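Local structure of CMP/dCMP-type deaminase domain-containing protein (Aspergillus oryzae RIB40, 7DRY) at residues Val28-Val33 and Met95-Glu100; Arg46-Gly51 and Ser68-Val73; Ile130-Lys135 and Trp157-Gly162. The protein is a zinc-containing deaminase of the cytidine deaminase fold that probably carries out the deamination step of fungal riboflavin biosynthesis. One frame throughout, in Å; residues are numbered along the deposited sequence. Where two conformers were deposited one is given.

Interaction 1. Residues Val28-Val33 and Met95-Glu100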
loop_
_atom_site.group_PDB
_atom_site.type_symbol
_atom_site.label_atom_id
_atom_site.label_comp_id
_atom_site.label_asym_id
_atom_site.label_seq_id
_atom_site.Cartn_x
_atom_site.Cartn_y
_atom_site.Cartn_z
ATOM N N VAL A 28 -8.509 0.663 -2.274
ATOM C CA VAL A 28 -7.255 1.242 -1.820
ATOM C C VAL A 28 -6.379 1.470 -3.047
ATOM O O VAL A 28 -6.515 0.782 -4.063
ATOM C CB VAL A 28 -6.590 0.290 -0.788
ATOM C CG1 VAL A 28 -5.200 0.756 -0.375
ATOM C CG2 VAL A 28 -7.461 0.154 0.448
ATOM N N GLY A 29 -5.502 2.469 -2.960
ATOM C CA GLY A 29 -4.531 2.733 -4.008
ATOM C C GLY A 29 -3.135 2.803 -3.421
ATOM O O GLY A 29 -2.945 3.185 -2.264
ATOM N N ALA A 30 -2.152 2.429 -4.241
ATOM C CA ALA A 30 -0.766 2.373 -3.799
ATOM C C ALA A 30 0.152 2.881 -4.898
ATOM O O ALA A 30 -0.072 2.602 -6.083
ATOM C CB ALA A 30 -0.353 0.936 -3.456
ATOM N N ILE A 31 1.201 3.604 -4.496
ATOM C CA ILE A 31 2.202 4.138 -5.419
ATOM C C ILE A 31 3.573 3.846 -4.833
ATOM O O ILE A 31 3.839 4.183 -3.676
ATOM C CB ILE A 31 2.033 5.652 -5.637
ATOM C CG1 ILE A 31 0.702 5.942 -6.340
ATOM C CG2 ILE A 31 3.189 6.203 -6.485
ATOM C CD1 ILE A 31 0.327 7.427 -6.391
ATOM N N LEU A 32 4.431 3.217 -5.624
ATOM C CA LEU A 32 5.789 2.888 -5.211
ATOM C C LEU A 32 6.745 3.889 -5.849
ATOM O O LEU A 32 6.692 4.110 -7.065
ATOM C CB LEU A 32 6.127 1.466 -5.652
ATOM C CG LEU A 32 7.508 0.945 -5.243
ATOM C CD1 LEU A 32 7.632 0.897 -3.719
ATOM C CD2 LEU A 32 7.724 -0.428 -5.853
ATOM N N VAL A 33 7.589 4.520 -5.024
ATOM C CA VAL A 33 8.433 5.641 -5.431
ATOM C C VAL A 33 9.889 5.310 -5.124
ATOM O O VAL A 33 10.189 4.707 -4.087
ATOM C CB VAL A 33 8.010 6.908 -4.654
ATOM C CG1 VAL A 33 8.898 8.101 -4.995
ATOM C CG2 VAL A 33 6.533 7.232 -4.924
ATOM N N MET A 95 6.697 3.106 -0.391
ATOM C CA MET A 95 5.345 2.864 -0.873
ATOM C C MET A 95 4.348 3.727 -0.116
ATOM O O MET A 95 4.328 3.729 1.120
ATOM C CB MET A 95 4.960 1.389 -0.770
ATOM C CG MET A 95 3.604 1.112 -1.420
ATOM S SD MET A 95 3.057 -0.599 -1.302
ATOM C CE MET A 95 3.987 -1.324 -2.658
ATOM N N TYR A 96 3.547 4.480 -0.866
ATOM C CA TYR A 96 2.382 5.168 -0.332
ATOM C C TYR A 96 1.156 4.300 -0.572
ATOM O O TYR A 96 1.019 3.670 -1.625
ATOM C CB TYR A 96 2.186 6.506 -1.045
ATOM C CG TYR A 96 3.245 7.527 -0.728
ATOM C CD1 TYR A 96 4.425 7.603 -1.480
ATOM C CD2 TYR A 96 3.074 8.430 0.318
ATOM C CE1 TYR A 96 5.404 8.546 -1.179
ATOM C CE2 TYR A 96 4.048 9.369 0.627
ATOM C CZ TYR A 96 5.203 9.433 -0.128
ATOM O OH TYR A 96 6.158 10.364 0.170
ATOM N N VAL A 97 0.271 4.244 0.415
ATOM C CA VAL A 97 -0.947 3.452 0.292
ATOM C C VAL A 97 -1.997 4.096 1.184
ATOM O O VAL A 97 -1.665 4.606 2.253
ATOM C CB VAL A 97 -0.658 1.972 0.637
ATOM C CG1 VAL A 97 -0.051 1.839 2.012
ATOM C CG2 VAL A 97 -1.890 1.113 0.506
ATOM N N THR A 98 -3.257 4.127 0.731
ATOM C CA THR A 98 -4.229 4.908 1.497
ATOM C C THR A 98 -4.445 4.313 2.884
ATOM O O THR A 98 -4.546 5.054 3.865
ATOM C CB THR A 98 -5.554 5.103 0.752
ATOM O OG1 THR A 98 -6.138 3.834 0.438
ATOM C CG2 THR A 98 -5.355 5.921 -0.519
ATOM N N MET A 99 -4.503 2.985 2.994
ATOM C CA MET A 99 -4.738 2.323 4.271
ATOM C C MET A 99 -3.521 1.502 4.684
ATOM O O MET A 99 -2.703 1.110 3.850
ATOM C CB MET A 99 -5.978 1.422 4.184
ATOM C CG MET A 99 -7.258 2.173 3.802
ATOM S SD MET A 99 -8.742 1.175 3.910
ATOM C CE MET A 99 -8.970 1.061 5.692
ATOM N N GLU A 100 -3.407 1.262 5.992
ATOM C CA GLU A 100 -2.317 0.471 6.545
ATOM C C GLU A 100 -2.234 -0.879 5.828
ATOM O O GLU A 100 -3.264 -1.535 5.645
ATOM C CB GLU A 100 -2.602 0.224 8.031
ATOM C CG GLU A 100 -1.619 -0.699 8.723
ATOM C CD GLU A 100 -2.091 -1.100 10.106
ATOM O OE1 GLU A 100 -3.183 -0.658 10.511
ATOM O OE2 GLU A 100 -1.381 -1.867 10.787
#
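Ile31 and Tyr96 form a hydrogen-bonded antiparallel pair at the centre of the mixed sheet of the cytidine deaminase (CDA) fold, where strand 29-36 runs against strand 91-97. Two backbone bonds close this pair, Tyr96 N to Ile31 O at 2.8 Å and Ile31 N to Tyr96 O at 2.9 Å. Ala30 with Val97 and Leu32 with Met95 are the non-hydrogen-bonded pairs beside it; their side chains share the sheet face covered by helix 62-73, on which Met95 and Val97 touch Glu63, a zinc-site residue of this protein that is not itself a zinc ligand here. Ile31 and Tyr96 project from the other face, beneath helix 5-16, and the Tyr96 hydroxyl is hydrogen-bonded to His5 and Arg35.

All the touching residues are buried, and the packing tightens from one end to the other. Toward Val33 the fit is loose: Val33 CG2 comes to the edge of the Tyr96 ring, 4.1 Å from CD1, and Leu32 CD1 meets Met95 CB at 4.0 Å. At the Val28 end it is tight. There the chain leaving strand 91-97 turns a corner at Thr98 and Met99, and Thr98 N still reaches Gly29 O at 3.2 Å. Val28 CG1, anti to its backbone N (chi1 174°), is directed between two partners: it lies 3.3 Å from Thr98 OG1 and presses on Val97 CG2 at 3.4 Å, closer than usual for two methyl groups.

Interaction 2. Residues Arg46-Gly51 and Ser68-Val73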
loop_
_atom_site.group_PDB
_atom_site.type_symbol
_atom_site.label_atom_id
_atom_site.label_comp_id
_atom_site.label_asym_id
_atom_site.label_seq_id
_atom_site.Cartn_x
_atom_site.Cartn_y
_atom_site.Cartn_z
ATOM N N ARG A 46 11.080 9.274 -8.432
ATOM C CA ARG A 46 10.709 8.557 -9.645
ATOM C C ARG A 46 9.623 7.553 -9.299
ATOM O O ARG A 46 9.759 6.798 -8.332
ATOM C CB ARG A 46 11.916 7.814 -10.223
ATOM C CG ARG A 46 13.095 8.726 -10.572
ATOM C CD ARG A 46 14.396 7.936 -10.718
ATOM N NE ARG A 46 15.537 8.796 -11.020
ATOM C CZ ARG A 46 16.799 8.383 -11.015
ATOM N NH1 ARG A 46 17.082 7.120 -10.723
ATOM N NH2 ARG A 46 17.779 9.229 -11.299
ATOM N N ILE A 47 8.546 7.540 -10.079
ATOM C CA ILE A 47 7.516 6.529 -9.877
ATOM C C ILE A 47 8.023 5.190 -10.388
ATOM O O ILE A 47 8.552 5.093 -11.501
ATOM C CB ILE A 47 6.198 6.924 -10.560
ATOM C CG1 ILE A 47 5.743 8.299 -10.084
ATOM C CG2 ILE A 47 5.119 5.879 -10.264
ATOM C CD1 ILE A 47 5.632 8.408 -8.583
ATOM N N VAL A 48 7.891 4.161 -9.558
ATOM C CA VAL A 48 8.320 2.815 -9.895
ATOM C C VAL A 48 7.140 1.933 -10.285
ATOM O O VAL A 48 7.236 1.139 -11.222
ATOM C CB VAL A 48 9.119 2.212 -8.718
ATOM C CG1 VAL A 48 9.514 0.754 -9.005
ATOM C CG2 VAL A 48 10.353 3.051 -8.438
ATOM N N SER A 49 6.021 2.042 -9.573
ATOM C CA SER A 49 4.824 1.299 -9.951
ATOM C C SER A 49 3.621 1.914 -9.257
ATOM O O SER A 49 3.755 2.736 -8.351
ATOM C CB SER A 49 4.962 -0.179 -9.592
ATOM O OG SER A 49 3.933 -0.931 -10.228
ATOM N N THR A 50 2.429 1.499 -9.703
ATOM C CA THR A 50 1.170 1.875 -9.062
ATOM C C THR A 50 0.253 0.661 -9.058
ATOM O O THR A 50 0.439 -0.271 -9.839
ATOM C CB THR A 50 0.439 3.029 -9.789
ATOM O OG1 THR A 50 -0.108 2.556 -11.035
ATOM C CG2 THR A 50 1.375 4.202 -10.069
ATOM N N GLY A 51 -0.759 0.689 -8.189
ATOM C CA GLY A 51 -1.784 -0.347 -8.224
ATOM C C GLY A 51 -2.971 0.038 -7.372
ATOM O O GLY A 51 -2.924 0.981 -6.578
ATOM N N SER A 68 2.630 -6.696 -8.384
ATOM C CA SER A 68 2.409 -7.637 -9.473
ATOM C C SER A 68 2.477 -6.947 -10.829
ATOM O O SER A 68 2.932 -7.552 -11.808
ATOM C CB SER A 68 1.052 -8.300 -9.288
ATOM O OG SER A 68 1.089 -9.209 -8.203
ATOM N N ASN A 69 2.026 -5.692 -10.919
ATOM C CA ASN A 69 2.162 -4.949 -12.166
ATOM C C ASN A 69 3.629 -4.838 -12.556
ATOM O O ASN A 69 4.001 -5.063 -13.716
ATOM C CB ASN A 69 1.577 -3.548 -11.998
ATOM C CG ASN A 69 0.068 -3.533 -11.973
ATOM O OD1 ASN A 69 -0.589 -4.439 -12.469
ATOM N ND2 ASN A 69 -0.489 -2.473 -11.407
ATOM N N TYR A 70 4.487 -4.501 -11.584
ATOM C CA TYR A 70 5.912 -4.396 -11.857
ATOM C C TYR A 70 6.486 -5.745 -12.277
ATOM O O TYR A 70 7.260 -5.829 -13.237
ATOM C CB TYR A 70 6.635 -3.847 -10.628
ATOM C CG TYR A 70 8.054 -3.408 -10.919
ATOM C CD1 TYR A 70 8.339 -2.111 -11.334
ATOM C CD2 TYR A 70 9.120 -4.294 -10.788
ATOM C CE1 TYR A 70 9.629 -1.712 -11.598
ATOM C CE2 TYR A 70 10.414 -3.891 -11.049
ATOM C CZ TYR A 70 10.658 -2.599 -11.453
ATOM O OH TYR A 70 11.957 -2.206 -11.722
ATOM N N ALA A 71 6.101 -6.815 -11.574
ATOM C CA ALA A 71 6.551 -8.154 -11.942
ATOM C C ALA A 71 6.161 -8.515 -13.373
ATOM O O ALA A 71 6.978 -9.070 -14.119
ATOM C CB ALA A 71 5.990 -9.180 -10.952
ATOM N N ALA A 72 4.917 -8.213 -13.774
ATOM C CA ALA A 72 4.483 -8.543 -15.128
ATOM C C ALA A 72 5.291 -7.782 -16.169
ATOM O O ALA A 72 5.697 -8.347 -17.191
ATOM C CB ALA A 72 2.990 -8.243 -15.292
ATOM N N VAL A 73 5.520 -6.493 -15.940
ATOM C CA VAL A 73 6.302 -5.706 -16.887
ATOM C C VAL A 73 7.721 -6.248 -17.014
ATOM O O VAL A 73 8.323 -6.193 -18.093
ATOM C CB VAL A 73 6.247 -4.222 -16.466
ATOM C CG1 VAL A 73 7.305 -3.401 -17.152
ATOM C CG2 VAL A 73 4.847 -3.664 -16.762
#
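Asn69 and Tyr70, successive residues of helix 62-73, reach the edge strand 46-52 with side chains that diverge. In Asn69, CG stands anti to the carbonyl carbon (chi1 -74°), and the amide beyond it gives ND2 to Thr50 O at 2.9 Å. The acceptor lies almost in the amide plane, ND2 lies in the plane of the carbonyl, and the N-H...O angle is 154°. ND2 also bonds Glu55 OE1, so both partners help to fix the rotation of the amide.

Tyr70 takes the other course: its CG is anti to the backbone N (chi1 -167°), and the ring crosses Val48 obliquely. Val48 O approaches the ring edge near its plane, 3.4 Å from CD1, while Val48 CG1 touches CE1 at 3.6 Å. Farther out, the Tyr70 hydroxyl is hydrogen-bonded to Val84 O. Ser49 points toward the helix; its OG is 3.9 Å from Asn69 CB, but its hydrogen bond is to Cys66 O.

Val48 and Ser49 both pair with Leu32 of the neighbouring strand, a classic beta bulge. Helix 62-73, which begins just after the zinc ligand His61, lies against one face of the CDA sheet and reaches its outermost strand at this bulge.

Interaction 3. Residues Ile130-Lys135 and Trp157-Gly162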
loop_
_atom_site.group_PDB
_atom_site.type_symbol
_atom_site.label_atom_id
_atom_site.label_comp_id
_atom_site.label_asym_id
_atom_site.label_seq_id
_atom_site.Cartn_x
_atom_site.Cartn_y
_atom_site.Cartn_z
ATOM N N ILE A 130 6.912 2.727 4.387
ATOM C CA ILE A 130 5.503 2.806 3.995
ATOM C C ILE A 130 4.905 4.066 4.608
ATOM O O ILE A 130 5.072 4.320 5.805
ATOM C CB ILE A 130 4.707 1.581 4.492
ATOM C CG1 ILE A 130 5.445 0.269 4.203
ATOM C CG2 ILE A 130 3.312 1.576 3.884
ATOM C CD1 ILE A 130 5.606 -0.038 2.732
ATOM N N TYR A 131 4.197 4.845 3.795
ATOM C CA TYR A 131 3.370 5.943 4.278
ATOM C C TYR A 131 1.917 5.584 4.011
ATOM O O TYR A 131 1.591 5.110 2.924
ATOM C CB TYR A 131 3.662 7.223 3.499
ATOM C CG TYR A 131 4.999 7.864 3.784
ATOM C CD1 TYR A 131 6.115 7.532 3.039
ATOM C CD2 TYR A 131 5.139 8.812 4.786
ATOM C CE1 TYR A 131 7.351 8.123 3.289
ATOM C CE2 TYR A 131 6.376 9.420 5.036
ATOM C CZ TYR A 131 7.469 9.058 4.283
ATOM O OH TYR A 131 8.705 9.629 4.517
ATOM N N PHE A 132 1.039 5.811 4.994
ATOM C CA PHE A 132 -0.385 5.555 4.795
ATOM C C PHE A 132 -1.211 6.603 5.532
ATOM O O PHE A 132 -0.694 7.339 6.377
ATOM C CB PHE A 132 -0.770 4.116 5.171
ATOM C CG PHE A 132 -0.337 3.705 6.546
ATOM C CD1 PHE A 132 -1.160 3.938 7.629
ATOM C CD2 PHE A 132 0.879 3.070 6.758
ATOM C CE1 PHE A 132 -0.784 3.557 8.904
ATOM C CE2 PHE A 132 1.259 2.685 8.031
ATOM C CZ PHE A 132 0.427 2.930 9.102
ATOM N N GLY A 133 -2.509 6.655 5.214
ATOM C CA GLY A 133 -3.368 7.730 5.683
ATOM C C GLY A 133 -4.339 7.383 6.793
ATOM O O GLY A 133 -4.889 8.281 7.446
ATOM N N VAL A 134 -4.554 6.089 7.030
ATOM C CA VAL A 134 -5.437 5.611 8.092
ATOM C C VAL A 134 -4.803 4.375 8.713
ATOM O O VAL A 134 -4.404 3.452 7.995
ATOM C CB VAL A 134 -6.851 5.272 7.572
ATOM C CG1 VAL A 134 -7.698 4.651 8.680
ATOM C CG2 VAL A 134 -7.541 6.504 7.012
ATOM N N LYS A 135 -4.720 4.347 10.044
ATOM C CA LYS A 135 -4.123 3.220 10.758
ATOM C C LYS A 135 -5.147 2.102 10.967
ATOM O O LYS A 135 -5.413 1.643 12.073
ATOM C CB LYS A 135 -3.486 3.678 12.065
ATOM C CG LYS A 135 -2.329 2.780 12.496
ATOM C CD LYS A 135 -1.677 3.242 13.790
ATOM C CE LYS A 135 -0.566 2.286 14.193
ATOM N NZ LYS A 135 0.028 2.623 15.517
ATOM N N TRP A 157 7.597 2.991 8.912
ATOM C CA TRP A 157 6.275 3.405 8.466
ATOM C C TRP A 157 5.892 4.706 9.153
ATOM O O TRP A 157 6.411 5.054 10.215
ATOM C CB TRP A 157 5.215 2.313 8.676
ATOM C CG TRP A 157 5.141 1.811 10.074
ATOM C CD1 TRP A 157 5.806 0.740 10.593
ATOM C CD2 TRP A 157 4.358 2.358 11.142
ATOM N NE1 TRP A 157 5.484 0.581 11.918
ATOM C CE2 TRP A 157 4.598 1.561 12.283
ATOM C CE3 TRP A 157 3.473 3.436 11.244
ATOM C CZ2 TRP A 157 3.990 1.812 13.513
ATOM C CZ3 TRP A 157 2.871 3.688 12.472
ATOM C CH2 TRP A 157 3.134 2.878 13.589
ATOM N N GLN A 158 4.956 5.422 8.524
ATOM C CA GLN A 158 4.548 6.731 9.007
ATOM C C GLN A 158 3.099 6.967 8.607
ATOM O O GLN A 158 2.734 6.770 7.443
ATOM C CB GLN A 158 5.426 7.814 8.380
ATOM C CG GLN A 158 5.127 9.217 8.848
ATOM C CD GLN A 158 6.253 10.169 8.511
ATOM O OE1 GLN A 158 7.430 9.812 8.593
ATOM N NE2 GLN A 158 5.900 11.384 8.116
ATOM N N VAL A 159 2.282 7.383 9.569
ATOM C CA VAL A 159 0.917 7.798 9.276
ATOM C C VAL A 159 0.930 9.263 8.865
ATOM O O VAL A 159 1.561 10.101 9.524
ATOM C CB VAL A 159 0.006 7.578 10.492
ATOM C CG1 VAL A 159 -1.436 7.860 10.113
ATOM C CG2 VAL A 159 0.149 6.160 11.014
ATOM N N VAL A 160 0.228 9.574 7.781
ATOM C CA VAL A 160 0.081 10.936 7.284
ATOM C C VAL A 160 -1.361 11.338 7.540
ATOM O O VAL A 160 -2.286 10.781 6.934
ATOM C CB VAL A 160 0.412 11.022 5.792
ATOM C CG1 VAL A 160 0.268 12.460 5.292
ATOM C CG2 VAL A 160 1.813 10.476 5.522
ATOM N N ASN A 161 -1.557 12.298 8.442
ATOM C CA ASN A 161 -2.891 12.675 8.877
ATOM C C ASN A 161 -3.524 13.653 7.893
ATOM O O ASN A 161 -2.847 14.275 7.069
ATOM C CB ASN A 161 -2.827 13.337 10.257
ATOM C CG ASN A 161 -2.272 12.412 11.329
ATOM O OD1 ASN A 161 -2.591 11.225 11.368
ATOM N ND2 ASN A 161 -1.437 12.958 12.206
ATOM N N GLY A 162 -4.850 13.770 7.983
ATOM C CA GLY A 162 -5.594 14.796 7.276
ATOM C C GLY A 162 -6.516 14.302 6.180
ATOM O O GLY A 162 -7.334 15.090 5.688
HETATM O O HOH W 1 -4.820 10.765 6.382
#
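Ile130 O accepts a hydrogen bond from Gln158 N at 2.9 Å, the first of three backbone bonds that alternate between the two parallel strands. Phe132 N gives the next to Gln158 O, and Val160 N returns the third to Phe132 O at 2.8 Å, with an N-H...O angle of 168°. Past the last, the two segments are joined by a water, which donates to both Gly133 O and Val160 O.

This ladder links the two strands of a beta-alpha-beta crossover, strand 127-132, helix 145-152 and strand 156-159, and adds the outermost strand to one side of the CDA sheet. Ile130, Phe132, Trp157 and Val159 project to the face carrying the crossover helix, whereas Tyr131 and Gln158 project to the face where helix 5-16 lies.

Among the aromatic contacts, Phe132 and Trp157 have nearly parallel rings, 26° apart, but slid so far that they barely overlap, with Phe132 CZ 3.8 Å from Trp157 CE3. In both, CG sits between backbone N and carbonyl carbon. Val159 CG2 touches the same phenyl ring at CE1, 3.5 Å away, and Gln158 O stands over one face of it toward the rim. Trp157 NE1 is bonded to Thr151 of the crossover helix.

Two polar side chains pack against rings in different ways. Gln158 runs beside Tyr131 in the same direction, its CD 3.6 Å from Tyr131 CE2, with amide and ring planes 66° apart; its OE1 is bonded to Lys129. The extended Lys135 chain crosses Trp157 at about a right angle and brings NZ to 3.7 Å from Trp157 CH2.

All three contacts reach one sheet. Interaction 1 lies at its middle, about 3 Å from the centre of the chain, and the others lie on opposite sides of that centre, their centres about 21 Å apart. Interaction 2 is joined to interaction 1 by two probable hydrogen bonds of Leu32, O to Val48 N at 2.8 Å and N to Ser49 O at 2.9 Å. Strand 91-97 passes interaction 1 on to interaction 3 through another, Met95 O to Tyr131 N at 2.9 Å. Zinc, held by His61, Cys102 and Cys112, is nearest to interaction 1: about 7 Å from the side chain of Val28, against about 10 Å for that of Ile130 and about 12 Å for Gly51.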